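Local coordinates for major capsid protein (Paramecium bursaria Chlorella virus 1, PDB 5TIP) that self-assembles as trimers into the icosahedral capsid of a large chlorella virus, with a pseudo T=169 lattice built from 5040 copies of this glycoprotein, at the interface of chains A and B. Residues are numbered along the deposited sequence; one frame, centred on the assembly and turned at random. Chains: chain A/B, Major capsid protein.

Contacts 1 and 2 belong to the same A-B boundary of the capsomer trimer, and the centres of their C-alpha atoms lie about 46 Å apart. Contact 1 joins strands 36-42, 65-76 and 200-210 of chain A to residues 326-327, strand 328-329 and helix 330-341 of chain B through an arginine stacked on a tryptophan. Contact 2 joins the N-terminal segment of chain A to a loop of chain B, largely through backbone bonds. They share no residues, although the loop 32-35 of chain B leads into its own strand 36-42, the counterpart of the strand that chain A presents in contact 1. Two distant points of different character probably help to hold neighbouring subunits in register.

Contact 1: the interface of chains A and B. Residues chain A 40, 72, 204, 206; chain B 326-328, 332, 340.
B:Arg328 lays its guanidinium flat on A:Trp204, the two planes 16° apart, with CZ over the five-membered ring at 3.7 Å from its centroid in a cation-pi contact. Its CD covers the six-membered ring in a CH-pi contact, and B:Ala326 CB touches the indole edge. Bends at chi2 (-65°) and chi3 (-71°) fold the arginine chain along the indole face. B:Tyr332 CE1 lies over the opposite face, offset toward the rim, so the guanidinium lies between an indole of chain A and a phenol of its own chain.

The charged contact is a salt bridge from B:Arg328 NH2 to A:Glu72 OE2 at 2.6 Å; OE2 is met nearly along its C-O axis and lies somewhat out of the guanidinium plane. NE adds a weak bond to the same oxygen. In its own plane, the guanidinium gives NH1 to the hydroxyl A:Ser40 OG at 2.8 Å, in a noticeably bent bond.

Water extends the polar side. Water 1 links A:Ser40 OG, 3.0 Å away, to both terminal nitrogens of B:Arg328 and to water 3. The latter joins A:Asp206 OD2 to B:Gln340 OE1, at 2.7 Å from that amide oxygen. Water 2 bridges A:Ser40 O and B:Ala326 N.

In the double jelly-roll subunit of this capsid family, chain A supplies side chains from strands 36-42, 65-76 and 200-210; chain B answers with strand 328-329, the preceding loop and helix 330-341.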
loop_
_atom_site.group_PDB
_atom_site.type_symbol
_atom_site.label_atom_id
_atom_site.label_comp_id
_atom_site.label_asym_id
_atom_site.label_seq_id
_atom_site.Cartn_x
_atom_site.Cartn_y
_atom_site.Cartn_z
ATOM N N SER A 40 27.490 0.959 0.471
ATOM C CA SER A 40 27.282 2.401 0.490
ATOM C C SER A 40 28.585 3.070 0.909
ATOM O O SER A 40 29.115 2.781 1.988
ATOM C CB SER A 40 26.147 2.771 1.444
ATOM O OG SER A 40 25.834 4.148 1.352
ATOM N N GLU A 72 22.794 13.202 3.136
ATOM C CA GLU A 72 22.528 13.332 4.562
ATOM C C GLU A 72 22.694 14.783 4.991
ATOM O O GLU A 72 23.695 15.426 4.656
ATOM C CB GLU A 72 23.457 12.429 5.377
ATOM C CG GLU A 72 23.236 10.942 5.139
ATOM C CD GLU A 72 24.005 10.070 6.112
ATOM O OE1 GLU A 72 24.644 10.623 7.032
ATOM O OE2 GLU A 72 23.978 8.830 5.954
ATOM N N TRP A 204 26.301 9.930 0.041
ATOM C CA TRP A 204 26.579 8.502 0.087
ATOM C C TRP A 204 26.047 7.847 -1.178
ATOM O O TRP A 204 24.902 8.091 -1.573
ATOM C CB TRP A 204 25.955 7.867 1.331
ATOM C CG TRP A 204 26.570 8.357 2.605
ATOM C CD1 TRP A 204 26.320 9.544 3.233
ATOM C CD2 TRP A 204 27.548 7.681 3.402
ATOM N NE1 TRP A 204 27.078 9.645 4.372
ATOM C CE2 TRP A 204 27.840 8.513 4.499
ATOM C CE3 TRP A 204 28.203 6.450 3.295
ATOM C CZ2 TRP A 204 28.758 8.156 5.482
ATOM C CZ3 TRP A 204 29.114 6.098 4.270
ATOM C CH2 TRP A 204 29.383 6.948 5.350
ATOM N N ASP A 206 25.625 4.123 -3.313
ATOM C CA ASP A 206 25.601 2.668 -3.217
ATOM C C ASP A 206 26.263 2.067 -4.451
ATOM O O ASP A 206 25.797 2.277 -5.575
ATOM C CB ASP A 206 24.166 2.160 -3.077
ATOM C CG ASP A 206 23.600 2.383 -1.688
ATOM O OD1 ASP A 206 23.536 3.549 -1.248
ATOM O OD2 ASP A 206 23.211 1.388 -1.039
ATOM N N ALA B 326 31.197 1.393 5.696
ATOM C CA ALA B 326 31.533 2.475 6.609
ATOM C C ALA B 326 30.434 2.673 7.645
ATOM O O ALA B 326 29.266 2.341 7.419
ATOM C CB ALA B 326 31.768 3.774 5.838
ATOM N N THR B 327 30.823 3.223 8.792
ATOM C CA THR B 327 29.893 3.394 9.900
ATOM C C THR B 327 28.775 4.359 9.530
ATOM O O THR B 327 29.025 5.450 9.006
ATOM C CB THR B 327 30.637 3.909 11.131
ATOM O OG1 THR B 327 31.700 3.008 11.464
ATOM C CG2 THR B 327 29.694 4.023 12.312
ATOM N N ARG B 328 27.539 3.954 9.807
ATOM C CA ARG B 328 26.367 4.790 9.605
ATOM C C ARG B 328 25.614 4.932 10.920
ATOM O O ARG B 328 25.747 4.108 11.828
ATOM C CB ARG B 328 25.435 4.211 8.531
ATOM C CG ARG B 328 26.104 3.921 7.198
ATOM C CD ARG B 328 26.597 5.194 6.533
ATOM N NE ARG B 328 25.507 6.028 6.034
ATOM C CZ ARG B 328 24.964 5.906 4.827
ATOM N NH1 ARG B 328 25.403 4.976 3.990
ATOM N NH2 ARG B 328 23.979 6.712 4.456
ATOM N N TYR B 332 19.995 5.473 10.013
ATOM C CA TYR B 332 20.172 4.962 8.658
ATOM C C TYR B 332 19.592 3.561 8.521
ATOM O O TYR B 332 18.906 3.258 7.539
ATOM C CB TYR B 332 21.654 4.970 8.282
ATOM C CG TYR B 332 21.986 4.123 7.073
ATOM C CD1 TYR B 332 21.795 4.608 5.785
ATOM C CD2 TYR B 332 22.497 2.838 7.217
ATOM C CE1 TYR B 332 22.099 3.836 4.679
ATOM C CE2 TYR B 332 22.802 2.062 6.115
ATOM C CZ TYR B 332 22.601 2.566 4.851
ATOM O OH TYR B 332 22.905 1.796 3.754
ATOM N N GLN B 340 14.986 1.890 1.073
ATOM C CA GLN B 340 15.610 1.461 -0.171
ATOM C C GLN B 340 15.234 0.044 -0.581
ATOM O O GLN B 340 15.344 -0.288 -1.765
ATOM C CB GLN B 340 17.133 1.567 -0.059
ATOM C CG GLN B 340 17.654 2.993 -0.008
ATOM C CD GLN B 340 19.161 3.056 0.127
ATOM O OE1 GLN B 340 19.799 2.096 0.561
ATOM N NE2 GLN B 340 19.740 4.190 -0.248
HETATM O O HOH W 1 23.264 5.587 1.568
HETATM O O HOH W 2 31.591 1.912 3.093
HETATM O O HOH W 3 22.292 2.678 1.554
#

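Contact 2: the interface of chains A and B. Residues chain A 17-18, 21-23; chain B 32-35.
A:Thr18 points its methyl CG2 over the ring face of B:Tyr33, offset toward the CE2 rim at 3.5 Å from that carbon, in a CH-pi contact within this NCLDV major capsid protein trimer. The tyrosine's CG sits between its backbone N and carbonyl carbon (chi1 54°), the crowded position, which puts its ring beside the A:Thr18 methyl. Next to this pair, A:Pro21 CB packs against the methyl B:Thr34 CG2 at 3.6 Å, the two side chains crossing at about a right angle. A:Ile23 CG1 meets B:Tyr33 CB more loosely, at 4.0 Å.

Alongside these groups the backbones are joined. B:Arg32 O is gripped by two amides of chain A, A:Gln22 N at 2.7 Å and A:Ile23 N at 3.0 Å. B:Tyr33 N donates to A:Leu17 O at 3.2 Å, tying the end of helix 15-18 to the chain B loop.

Farther out, the amide oxygen A:Gln22 OE1 accepts from B:Arg32 N at 3.0 Å, the donor tilted 31° from the carbonyl plane. The same side-chain amide lies over one face of the B:Arg32 guanidinium, offset toward its rim, the planes 29° apart, after the arginine chain bends at chi3. At the opposite end of the patch, water 4 bridges A:Thr18 O and B:Asn35 N.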
loop_
_atom_site.group_PDB
_atom_site.type_symbol
_atom_site.label_atom_id
_atom_site.label_comp_id
_atom_site.label_asym_id
_atom_site.label_seq_id
_atom_site.Cartn_x
_atom_site.Cartn_y
_atom_site.Cartn_z
ATOM N N LEU A 17 -9.975 -22.383 -18.191
ATOM C CA LEU A 17 -9.233 -22.127 -16.963
ATOM C C LEU A 17 -8.174 -23.175 -16.657
ATOM O O LEU A 17 -7.035 -22.820 -16.340
ATOM C CB LEU A 17 -10.207 -22.019 -15.781
ATOM C CG LEU A 17 -11.257 -20.913 -15.875
ATOM C CD1 LEU A 17 -12.157 -20.931 -14.654
ATOM C CD2 LEU A 17 -10.592 -19.558 -16.031
ATOM N N THR A 18 -8.512 -24.463 -16.735
ATOM C CA THR A 18 -7.595 -25.511 -16.306
ATOM C C THR A 18 -7.357 -26.596 -17.353
ATOM O O THR A 18 -6.686 -27.590 -17.045
ATOM C CB THR A 18 -8.098 -26.163 -15.012
ATOM O OG1 THR A 18 -9.459 -26.576 -15.180
ATOM C CG2 THR A 18 -8.013 -25.184 -13.856
ATOM N N PRO A 21 -3.143 -27.504 -18.540
ATOM C CA PRO A 21 -2.476 -26.460 -17.757
ATOM C C PRO A 21 -1.152 -26.060 -18.384
ATOM O O PRO A 21 -0.440 -26.879 -18.970
ATOM C CB PRO A 21 -2.272 -27.118 -16.392
ATOM C CG PRO A 21 -3.360 -28.112 -16.313
ATOM C CD PRO A 21 -3.499 -28.662 -17.705
ATOM N N GLN A 22 -0.838 -24.777 -18.257
ATOM C CA GLN A 22 0.394 -24.190 -18.748
ATOM C C GLN A 22 1.323 -23.824 -17.608
ATOM O O GLN A 22 2.546 -23.866 -17.764
ATOM C CB GLN A 22 0.084 -22.922 -19.563
ATOM C CG GLN A 22 -0.760 -23.130 -20.813
ATOM C CD GLN A 22 -1.256 -21.823 -21.399
ATOM O OE1 GLN A 22 -1.634 -20.900 -20.670
ATOM N NE2 GLN A 22 -1.208 -21.718 -22.715
ATOM N N ILE A 23 0.743 -23.482 -16.458
ATOM C CA ILE A 23 1.464 -23.123 -15.250
ATOM C C ILE A 23 0.870 -23.904 -14.083
ATOM O O ILE A 23 -0.156 -24.575 -14.205
ATOM C CB ILE A 23 1.397 -21.608 -14.971
ATOM C CG1 ILE A 23 -0.040 -21.201 -14.629
ATOM C CG2 ILE A 23 1.878 -20.826 -16.161
ATOM C CD1 ILE A 23 -0.179 -19.780 -14.128
ATOM N N ARG B 32 -3.384 -20.839 -18.197
ATOM C CA ARG B 32 -4.187 -21.895 -17.603
ATOM C C ARG B 32 -3.354 -22.667 -16.590
ATOM O O ARG B 32 -2.176 -22.955 -16.825
ATOM C CB ARG B 32 -4.714 -22.844 -18.680
ATOM C CG ARG B 32 -5.384 -22.140 -19.847
ATOM C CD ARG B 32 -6.049 -23.135 -20.776
ATOM N NE ARG B 32 -5.105 -24.131 -21.276
ATOM C CZ ARG B 32 -4.415 -24.017 -22.407
ATOM N NH1 ARG B 32 -4.559 -22.944 -23.171
ATOM N NH2 ARG B 32 -3.582 -24.980 -22.772
ATOM N N TYR B 33 -3.968 -22.991 -15.460
ATOM C CA TYR B 33 -3.288 -23.589 -14.323
ATOM C C TYR B 33 -3.845 -24.985 -14.064
ATOM O O TYR B 33 -4.786 -25.437 -14.719
ATOM C CB TYR B 33 -3.439 -22.703 -13.084
ATOM C CG TYR B 33 -4.877 -22.365 -12.751
ATOM C CD1 TYR B 33 -5.518 -21.289 -13.351
ATOM C CD2 TYR B 33 -5.594 -23.121 -11.833
ATOM C CE1 TYR B 33 -6.830 -20.980 -13.050
ATOM C CE2 TYR B 33 -6.905 -22.817 -11.525
ATOM C CZ TYR B 33 -7.519 -21.746 -12.137
ATOM O OH TYR B 33 -8.826 -21.444 -11.830
ATOM N N THR B 34 -3.244 -25.674 -13.097
ATOM C CA THR B 34 -3.722 -26.990 -12.702
ATOM C C THR B 34 -4.899 -26.853 -11.748
ATOM O O THR B 34 -4.882 -26.029 -10.831
ATOM C CB THR B 34 -2.603 -27.796 -12.039
ATOM O OG1 THR B 34 -2.074 -27.060 -10.929
ATOM C CG2 THR B 34 -1.487 -28.081 -13.027
ATOM N N ASN B 35 -5.926 -27.671 -11.969
ATOM C CA ASN B 35 -7.109 -27.629 -11.122
ATOM C C ASN B 35 -6.755 -28.039 -9.697
ATOM O O ASN B 35 -5.978 -28.973 -9.478
ATOM C CB ASN B 35 -8.195 -28.542 -11.688
ATOM C CG ASN B 35 -9.505 -28.420 -10.940
ATOM O OD1 ASN B 35 -9.793 -27.388 -10.334
ATOM N ND2 ASN B 35 -10.310 -29.475 -10.980
HETATM O O HOH W 4 -5.837 -29.463 -14.562
#